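Local coordinates for protein proabylysin (Pyrococcus abyssi, PDB 4JIU) that is the zymogen of abylysin, a small soluble zinc metallopeptidase of the minigluzincin type that probably cleaves peptide bonds once activated, at residues Ala67-Ser70 / Tyr71-Ser75. The protein carries 1 engineered substitution. Numbering follows the deposited sequence.
With ZN (zinc ion), chain B.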
ATOM      1  N   ALA A  67      -8.875   7.783  -0.384  1.00 11.27           N
ATOM      2  CA  ALA A  67      -8.910   9.060  -1.078  1.00 12.12           C
ATOM      3  C   ALA A  67      -9.662   8.994  -2.383  1.00 12.28           C
ATOM      4  O   ALA A  67      -9.935  10.050  -2.983  1.00 14.84           O
ATOM      5  CB  ALA A  67      -7.484   9.593  -1.255  1.00 13.37           C
ATOM      6  N   GLU A  68      -9.999   7.818  -2.877  1.00 12.14           N
ATOM      7  CA  GLU A  68     -10.816   7.578  -4.051  1.00 13.35           C
ATOM      8  C   GLU A  68     -10.181   8.194  -5.281  1.00 11.64           C
ATOM      9  O   GLU A  68     -10.780   8.871  -6.094  1.00 14.38           O
ATOM     10  CB  GLU A  68     -12.267   8.039  -3.846  1.00 15.38           C
ATOM     11  CG  GLU A  68     -12.962   7.245  -2.714  1.00 18.05           C
ATOM     12  CD  GLU A  68     -14.413   7.588  -2.586  1.00 25.20           C
ATOM     13  OE1 GLU A  68     -14.682   8.801  -2.587  1.00 35.21           O
ATOM     14  OE2 GLU A  68     -15.288   6.722  -2.432  1.00 35.25           O
ATOM     15  N   THR A  69      -8.875   7.931  -5.405  1.00 11.33           N
ATOM     16  CA  THR A  69      -8.108   8.463  -6.522  1.00 12.80           C
ATOM     17  C   THR A  69      -6.910   7.610  -6.887  1.00 11.48           C
ATOM     18  O   THR A  69      -6.277   7.103  -5.958  1.00 12.00           O
ATOM     19  CB  THR A  69      -7.643   9.904  -6.220  1.00 14.80           C
ATOM     20  OG1 THR A  69      -6.965  10.381  -7.398  1.00 17.05           O
ATOM     21  CG2 THR A  69      -6.719  10.015  -5.033  1.00 16.84           C
ATOM     22  N   SER A  70      -6.668   7.473  -8.174  1.00 10.53           N
ATOM     23  CA  SER A  70      -5.440   6.898  -8.660  1.00 10.09           C
ATOM     24  C   SER A  70      -4.277   7.887  -8.767  1.00 10.05           C
ATOM     25  O   SER A  70      -3.114   7.500  -8.836  1.00 10.94           O
ATOM     26  CB  SER A  70      -5.656   6.266 -10.035  1.00 10.38           C
ATOM     27  OG  SER A  70      -6.502   5.155  -9.957  1.00 13.30           O
ATOM     28  N   TYR A  71      -4.618   9.164  -8.790  1.00 11.65           N
ATOM     29  CA  TYR A  71      -3.616  10.199  -8.818  1.00 11.62           C
ATOM     30  C   TYR A  71      -3.076  10.442  -7.407  1.00 11.06           C
ATOM     31  O   TYR A  71      -3.865  10.493  -6.464  1.00 11.93           O
ATOM     32  CB  TYR A  71      -4.211  11.499  -9.432  1.00 12.76           C
ATOM     33  CG  TYR A  71      -3.266  12.658  -9.315  1.00 13.03           C
ATOM     34  CD1 TYR A  71      -3.603  13.782  -8.573  1.00 16.55           C
ATOM     35  CD2 TYR A  71      -2.006  12.655  -9.929  1.00 13.69           C
ATOM     36  CE1 TYR A  71      -2.754  14.842  -8.455  1.00 18.51           C
ATOM     37  CE2 TYR A  71      -1.149  13.740  -9.770  1.00 16.95           C
ATOM     38  CZ  TYR A  71      -1.528  14.819  -9.019  1.00 21.85           C
ATOM     39  OH  TYR A  71      -0.691  15.921  -8.882  1.00 27.49           O
ATOM     40  N   HIS A  72      -1.748  10.613  -7.285  1.00 10.69           N
ATOM     41  CA  HIS A  72      -1.166  10.799  -5.972  1.00 11.18           C
ATOM     42  C   HIS A  72      -1.307  12.290  -5.574  1.00 11.96           C
ATOM     43  O   HIS A  72      -0.347  13.068  -5.616  1.00 14.02           O
ATOM     44  CB  HIS A  72       0.291  10.380  -5.970  1.00 11.88           C
ATOM     45  CG  HIS A  72       0.478   8.949  -6.268  1.00 10.55           C
ATOM     46  ND1 HIS A  72       1.508   8.493  -7.088  1.00 13.83           N
ATOM     47  CD2 HIS A  72      -0.061   7.817  -5.796  1.00 11.23           C
ATOM     48  CE1 HIS A  72       1.433   7.177  -7.115  1.00 13.75           C
ATOM     49  NE2 HIS A  72       0.454   6.704  -6.376  1.00 11.12           N
ATOM     50  N   SER A  73      -2.496  12.636  -5.178  1.00 11.82           N
ATOM     51  CA  SER A  73      -2.925  13.997  -4.829  1.00 12.99           C
ATOM     52  C   SER A  73      -2.483  14.345  -3.435  1.00 13.49           C
ATOM     53  O   SER A  73      -2.005  13.530  -2.660  1.00 12.47           O
ATOM     54  CB  SER A  73      -4.453  14.089  -4.895  1.00 15.19           C
ATOM     55  OG  SER A  73      -4.978  13.258  -3.852  1.00 14.30           O
ATOM     56  N   SER A  74      -2.719  15.622  -3.073  1.00 15.31           N
ATOM     57  CA  SER A  74      -2.386  16.002  -1.697  0.55 16.10           C
ATOM     58  C   SER A  74      -3.249  15.222  -0.703  1.00 14.20           C
ATOM     59  O   SER A  74      -2.797  14.862   0.400  1.00 15.03           O
ATOM     60  CB  SER A  74      -2.569  17.494  -1.472  0.55 19.26           C
ATOM     61  OG  SER A  74      -1.806  18.267  -2.369  0.55 21.28           O
ATOM     62  N   SER A  75      -4.515  14.924  -1.067  1.00 15.29           N
ATOM     63  CA  SER A  75      -5.316  14.185  -0.075  0.55 15.84           C
ATOM     64  C   SER A  75      -4.855  12.741   0.016  1.00 13.48           C
ATOM     65  O   SER A  75      -4.921  12.156   1.105  1.00 15.49           O
ATOM     66  CB  SER A  75      -6.793  14.276  -0.460  0.55 17.86           C
ATOM     67  OG  SER A  75      -6.912  13.767  -1.779  0.55 26.91           O
TER
HETATM   68 ZN    ZN B 201      -0.020   4.785  -5.954  0.96 10.19          ZN
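The loop between helix 51-67 and helix 74-80 carries a zinc ligand, and Thr69 and Tyr71 meet at its bend. The hydroxyl of Thr69 accepts a hydrogen bond from the backbone of Tyr71, with Tyr71 N 3.0 Å from Thr69 OG1. The bond is clearly bent, at 136° at the hydrogen. OG1 stands anti to the backbone N of Thr69 (chi1 -177°), on the side of its carbonyl carbon, which turns OG1 toward the N-H two residues on. Tyr71 CB lies 3.6 Å from Thr69 OG1. The methyl CG2 of Thr69 takes the other branch. Thr69 CG2 packs 3.2 Å from Tyr71 O and 3.9 Å from Ser73 OG. A valine in place of Thr69 would probably leave Tyr71 N without its acceptor and the bend less firmly held.

Ser73 is the N-cap of helix 74-80, and its OG takes the backbone N-H of Phe76. A Schellman motif with Glu68 as its positive-phi residue ends the first helix. Past it, Thr69 O accepts a hydrogen bond from ND1 of the zinc ligand His64, which helps to fix the rotation of that ring.

His72 is the centre of an inverse gamma turn, with a weak bond of 2.8 Å from Ser73 N to Tyr71 O. His72 NE2 binds the zinc ion at 2.0 Å. His60, His64 and an oxygen of the C-terminal carboxylate of Val105 complete the site. His60 and His64 belong to the HExxH helix. Gluzincin metallopeptidases typically add to this helix a third ligand downstream, usually a glutamate; in this protein His72 fills that place.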